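Local structure of PUA domain-containing protein (Pyrococcus horikoshii, 3D79) at residues Ala111-Ile125 and Gly151-Val165. The protein is of unknown function but carries a PUA domain and may bind RNA, as PUA domains commonly do. Residues are numbered along the deposited sequence; the frame is centred on the assembly and turned at random.
Sequences ADVMAPGIVDADEGI and GKVMKEKNRGKAVKV
Val113 pairs with Val163 at a classic beta bulge in the PUA domain, an example of how one extra residue, with Ala162 and Val163 both facing Val113, shifts the register of a short antiparallel pairing by one between Val113 and Met114 in a mixed sheet. Val113 O takes two backbone donors, Ala162 N (2.8 Å) and Val163 N, while Val113 N binds Val163 O. Beyond the bulge, Ala115 N binds Gly160 O, and at the far end Gly151 N, opening helix 151-156, donates to Ile125 O (2.9 Å).

Apolar packing fills the middle. CD1 of Ile118 presses on Ala162 CB, a tight 3.3 Å, with Met154 SD 4.1 Å from the same CD1, the two side chains crossing at a slant; Met154 CB also rests on Ala121 CB, and Val97 of strand 96-99 lies against both Ile118 and Met154.

Charged groups sit at either end, Asp112 at one and Glu123 at the other. Asp112 CG lies beside its own backbone N (chi1 -70°), bringing OD2 to Lys164 NZ (2.8 Å, syn lone pair) and, in a long salt bridge, to Lys161 NZ. OD1 receives Val165 N from above the carboxylate plane and a hydrogen bond from a water that also donates to Val165 O. With an alanine here, Val165 N would probably lose this acceptor and the two lysines the carboxylate they share. At the helix, Glu123 OE1 makes a long salt bridge with Lys152 NZ, whereas OE2 turns its anti lone pair to Lys155 NZ, 2.7 Å away.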
loop_
_atom_site.group_PDB
_atom_site.type_symbol
_atom_site.label_atom_id
_atom_site.label_comp_id
_atom_site.label_asym_id
_atom_site.label_seq_id
_atom_site.Cartn_x
_atom_site.Cartn_y
_atom_site.Cartn_z
ATOM N N ALA A 111 11.242 3.039 -10.337
ATOM C CA ALA A 111 10.558 4.083 -11.095
ATOM C C ALA A 111 9.178 4.389 -10.526
ATOM O O ALA A 111 8.512 3.504 -9.973
ATOM C CB ALA A 111 10.445 3.693 -12.572
ATOM N N ASP A 112 8.744 5.638 -10.669
ATOM C CA ASP A 112 7.395 6.023 -10.287
ATOM C C ASP A 112 6.408 5.513 -11.334
ATOM O O ASP A 112 6.816 5.080 -12.411
ATOM C CB ASP A 112 7.297 7.537 -10.111
ATOM C CG ASP A 112 8.058 8.020 -8.882
ATOM O OD1 ASP A 112 8.038 7.309 -7.854
ATOM O OD2 ASP A 112 8.683 9.101 -8.942
ATOM N N VAL A 113 5.122 5.537 -11.011
ATOM C CA VAL A 113 4.115 5.050 -11.964
ATOM C C VAL A 113 3.704 6.158 -12.918
ATOM O O VAL A 113 3.257 7.224 -12.491
ATOM C CB VAL A 113 2.873 4.461 -11.269
ATOM C CG1 VAL A 113 1.925 3.852 -12.313
ATOM C CG2 VAL A 113 3.284 3.410 -10.256
ATOM N N MET A 114 3.853 5.891 -14.214
ATOM C CA MET A 114 3.497 6.854 -15.251
ATOM C C MET A 114 2.118 6.535 -15.823
ATOM O O MET A 114 1.780 5.367 -16.005
ATOM C CB MET A 114 4.548 6.844 -16.364
ATOM C CG MET A 114 5.989 7.047 -15.864
ATOM S SD MET A 114 6.214 8.605 -14.986
ATOM C CE MET A 114 5.900 9.789 -16.290
ATOM N N ALA A 115 1.340 7.576 -16.114
ATOM C CA ALA A 115 -0.032 7.416 -16.615
ATOM C C ALA A 115 -0.208 6.482 -17.829
ATOM O O ALA A 115 -1.199 5.748 -17.877
ATOM C CB ALA A 115 -0.680 8.774 -16.878
ATOM N N PRO A 116 0.717 6.513 -18.819
ATOM C CA PRO A 116 0.513 5.603 -19.965
ATOM C C PRO A 116 0.435 4.107 -19.631
ATOM O O PRO A 116 -0.139 3.343 -20.414
ATOM C CB PRO A 116 1.710 5.890 -20.882
ATOM C CG PRO A 116 2.707 6.624 -20.041
ATOM C CD PRO A 116 1.907 7.368 -19.007
ATOM N N GLY A 117 0.984 3.703 -18.488
ATOM C CA GLY A 117 1.031 2.292 -18.084
ATOM C C GLY A 117 -0.125 1.838 -17.209
ATOM O O GLY A 117 -0.187 0.671 -16.822
ATOM N N ILE A 118 -1.021 2.762 -16.888
ATOM C CA ILE A 118 -2.158 2.471 -16.009
ATOM C C ILE A 118 -3.354 1.982 -16.819
ATOM O O ILE A 118 -3.834 2.684 -17.713
ATOM C CB ILE A 118 -2.531 3.701 -15.140
ATOM C CG1 ILE A 118 -1.383 4.022 -14.175
ATOM C CG2 ILE A 118 -3.848 3.459 -14.364
ATOM C CD1 ILE A 118 -1.548 5.308 -13.401
ATOM N N VAL A 119 -3.838 0.786 -16.477
ATOM C CA VAL A 119 -4.990 0.178 -17.160
ATOM C C VAL A 119 -6.302 0.329 -16.376
ATOM O O VAL A 119 -7.394 0.203 -16.945
ATOM C CB VAL A 119 -4.737 -1.307 -17.529
ATOM C CG1 VAL A 119 -3.592 -1.424 -18.529
ATOM C CG2 VAL A 119 -4.467 -2.152 -16.298
ATOM N N ASP A 120 -6.192 0.587 -15.074
ATOM C CA ASP A 120 -7.360 0.815 -14.224
ATOM C C ASP A 120 -6.899 1.455 -12.928
ATOM O O ASP A 120 -5.739 1.328 -12.549
ATOM C CB ASP A 120 -8.076 -0.510 -13.914
ATOM C CG ASP A 120 -9.408 -0.310 -13.212
ATOM O OD1 ASP A 120 -10.072 0.716 -13.470
ATOM O OD2 ASP A 120 -9.793 -1.184 -12.394
ATOM N N ALA A 121 -7.819 2.149 -12.265
ATOM C CA ALA A 121 -7.564 2.763 -10.970
ATOM C C ALA A 121 -8.888 2.929 -10.245
ATOM O O ALA A 121 -9.936 3.055 -10.876
ATOM C CB ALA A 121 -6.864 4.123 -11.143
ATOM N N ASP A 122 -8.839 2.902 -8.922
ATOM C CA ASP A 122 -10.016 3.173 -8.109
ATOM C C ASP A 122 -10.436 4.630 -8.294
ATOM O O ASP A 122 -9.680 5.540 -7.971
ATOM C CB ASP A 122 -9.698 2.874 -6.642
ATOM C CG ASP A 122 -10.810 3.290 -5.695
ATOM O OD1 ASP A 122 -11.972 3.439 -6.138
ATOM O OD2 ASP A 122 -10.508 3.454 -4.498
ATOM N N GLU A 123 -11.641 4.847 -8.817
ATOM C CA GLU A 123 -12.125 6.216 -9.051
ATOM C C GLU A 123 -12.296 7.015 -7.751
ATOM O O GLU A 123 -12.408 8.242 -7.775
ATOM C CB GLU A 123 -13.410 6.204 -9.881
ATOM C CG GLU A 123 -13.209 5.630 -11.286
ATOM C CD GLU A 123 -14.132 6.239 -12.327
ATOM O OE1 GLU A 123 -14.921 7.148 -11.984
ATOM O OE2 GLU A 123 -14.060 5.804 -13.500
ATOM N N GLY A 124 -12.278 6.313 -6.619
ATOM C CA GLY A 124 -12.351 6.952 -5.307
ATOM C C GLY A 124 -11.074 7.665 -4.896
ATOM O O GLY A 124 -11.088 8.486 -3.976
ATOM N N ILE A 125 -9.972 7.353 -5.579
ATOM C CA ILE A 125 -8.660 7.945 -5.305
ATOM C C ILE A 125 -8.645 9.453 -5.586
ATOM O O ILE A 125 -9.082 9.900 -6.651
ATOM C CB ILE A 125 -7.531 7.261 -6.148
ATOM C CG1 ILE A 125 -7.281 5.826 -5.684
ATOM C CG2 ILE A 125 -6.227 8.054 -6.076
ATOM C CD1 ILE A 125 -6.550 4.968 -6.713
ATOM N N GLY A 151 -8.053 9.151 -9.241
ATOM C CA GLY A 151 -8.293 7.876 -9.918
ATOM C C GLY A 151 -8.902 8.051 -11.300
ATOM O O GLY A 151 -8.502 7.377 -12.253
ATOM N N LYS A 152 -9.872 8.958 -11.407
ATOM C CA LYS A 152 -10.497 9.279 -12.692
ATOM C C LYS A 152 -9.475 9.788 -13.705
ATOM O O LYS A 152 -9.471 9.363 -14.863
ATOM C CB LYS A 152 -11.599 10.323 -12.507
ATOM C CG LYS A 152 -12.877 9.772 -11.879
ATOM C CD LYS A 152 -13.921 10.871 -11.662
ATOM C CE LYS A 152 -14.509 11.373 -12.976
ATOM N NZ LYS A 152 -15.478 10.411 -13.583
ATOM N N VAL A 153 -8.613 10.697 -13.259
ATOM C CA VAL A 153 -7.595 11.274 -14.135
ATOM C C VAL A 153 -6.575 10.212 -14.558
ATOM O O VAL A 153 -6.142 10.182 -15.714
ATOM C CB VAL A 153 -6.941 12.533 -13.501
ATOM C CG1 VAL A 153 -5.700 12.960 -14.275
ATOM C CG2 VAL A 153 -7.955 13.675 -13.454
ATOM N N MET A 154 -6.229 9.312 -13.633
ATOM C CA MET A 154 -5.344 8.183 -13.942
ATOM C C MET A 154 -5.873 7.317 -15.085
ATOM O O MET A 154 -5.093 6.825 -15.900
ATOM C CB MET A 154 -5.123 7.299 -12.709
ATOM C CG MET A 154 -4.304 7.926 -11.601
ATOM S SD MET A 154 -3.939 6.672 -10.354
ATOM C CE MET A 154 -3.280 7.689 -9.028
ATOM N N LYS A 155 -7.191 7.123 -15.131
ATOM C CA LYS A 155 -7.822 6.321 -16.178
ATOM C C LYS A 155 -7.925 7.047 -17.523
ATOM O O LYS A 155 -7.921 6.411 -18.580
ATOM C CB LYS A 155 -9.209 5.854 -15.721
ATOM C CG LYS A 155 -9.157 4.837 -14.585
ATOM C CD LYS A 155 -10.543 4.569 -13.996
ATOM C CE LYS A 155 -11.399 3.742 -14.940
ATOM N NZ LYS A 155 -12.810 3.644 -14.456
ATOM N N GLU A 156 -8.016 8.372 -17.464
ATOM C CA GLU A 156 -8.238 9.231 -18.630
ATOM C C GLU A 156 -6.945 9.605 -19.357
ATOM O O GLU A 156 -6.913 9.683 -20.591
ATOM C CB GLU A 156 -8.966 10.503 -18.185
ATOM C CG GLU A 156 -9.191 11.563 -19.274
ATOM C CD GLU A 156 -10.307 11.218 -20.263
ATOM O OE1 GLU A 156 -11.154 10.343 -19.965
ATOM O OE2 GLU A 156 -10.333 11.839 -21.352
ATOM N N LYS A 157 -5.892 9.852 -18.585
ATOM C CA LYS A 157 -4.640 10.373 -19.140
ATOM C C LYS A 157 -3.677 9.277 -19.562
ATOM O O LYS A 157 -3.557 8.247 -18.898
ATOM C CB LYS A 157 -3.951 11.313 -18.145
ATOM C CG LYS A 157 -4.755 12.558 -17.811
ATOM C CD LYS A 157 -3.862 13.723 -17.420
ATOM C CE LYS A 157 -3.709 14.703 -18.580
ATOM N NZ LYS A 157 -4.891 15.615 -18.715
ATOM N N ASN A 158 -2.997 9.505 -20.683
ATOM C CA ASN A 158 -1.914 8.623 -21.106
ATOM C C ASN A 158 -0.545 9.307 -20.984
ATOM O O ASN A 158 0.450 8.792 -21.493
ATOM C CB ASN A 158 -2.149 8.119 -22.539
ATOM C CG ASN A 158 -2.003 9.222 -23.585
ATOM O OD1 ASN A 158 -2.441 10.354 -23.383
ATOM N ND2 ASN A 158 -1.403 8.881 -24.722
ATOM N N ARG A 159 -0.512 10.455 -20.303
ATOM C CA ARG A 159 0.722 11.206 -20.048
ATOM C C ARG A 159 0.734 11.781 -18.641
ATOM O O ARG A 159 -0.321 12.096 -18.087
ATOM C CB ARG A 159 0.875 12.347 -21.059
ATOM C CG ARG A 159 1.113 11.874 -22.483
ATOM C CD ARG A 159 1.154 13.037 -23.450
ATOM N NE ARG A 159 2.350 13.864 -23.276
ATOM C CZ ARG A 159 3.555 13.553 -23.739
ATOM N NH1 ARG A 159 3.755 12.425 -24.411
ATOM N NH2 ARG A 159 4.574 14.385 -23.524
ATOM N N GLY A 160 1.928 11.917 -18.068
ATOM C CA GLY A 160 2.090 12.493 -16.733
ATOM C C GLY A 160 2.448 11.452 -15.688
ATOM O O GLY A 160 2.164 10.269 -15.863
ATOM N N LYS A 161 3.098 11.889 -14.610
ATOM C CA LYS A 161 3.359 10.997 -13.471
ATOM C C LYS A 161 2.111 10.823 -12.616
ATOM O O LYS A 161 1.474 11.808 -12.207
ATOM C CB LYS A 161 4.511 11.498 -12.594
ATOM C CG LYS A 161 5.073 10.386 -11.681
ATOM C CD LYS A 161 6.242 10.840 -10.795
ATOM C CE LYS A 161 7.529 11.047 -11.599
ATOM N NZ LYS A 161 7.867 9.924 -12.517
ATOM N N ALA A 162 1.792 9.564 -12.322
ATOM C CA ALA A 162 0.558 9.223 -11.628
ATOM C C ALA A 162 0.739 8.895 -10.151
ATOM O O ALA A 162 -0.115 9.238 -9.331
ATOM C CB ALA A 162 -0.123 8.074 -12.334
ATOM N N VAL A 163 1.831 8.212 -9.817
ATOM C CA VAL A 163 2.069 7.790 -8.431
ATOM C C VAL A 163 3.522 7.991 -8.033
ATOM O O VAL A 163 4.423 7.514 -8.718
ATOM C CB VAL A 163 1.711 6.293 -8.211
ATOM C CG1 VAL A 163 1.958 5.872 -6.759
ATOM C CG2 VAL A 163 0.261 6.007 -8.609
ATOM N N LYS A 164 3.734 8.699 -6.923
ATOM C CA LYS A 164 5.048 8.771 -6.294
ATOM C C LYS A 164 5.229 7.541 -5.412
ATOM O O LYS A 164 4.594 7.436 -4.359
ATOM C CB LYS A 164 5.187 10.056 -5.456
ATOM C CG LYS A 164 6.585 10.277 -4.878
ATOM C CD LYS A 164 7.550 10.696 -5.991
ATOM C CE LYS A 164 8.982 10.494 -5.581
ATOM N NZ LYS A 164 9.879 10.478 -6.762
ATOM N N VAL A 165 6.082 6.617 -5.848
ATOM C CA VAL A 165 6.321 5.371 -5.111
ATOM C C VAL A 165 7.167 5.638 -3.862
ATOM O O VAL A 165 8.156 6.377 -3.917
ATOM C CB VAL A 165 6.966 4.287 -6.002
ATOM C CG1 VAL A 165 7.332 3.049 -5.180
ATOM C CG2 VAL A 165 6.010 3.915 -7.137
HETATM O O HOH W 1 10.035 6.613 -6.114
HETATM O O HOH W 2 -12.355 1.721 -12.284
HETATM O O HOH W 3 -11.297 10.321 -9.152
#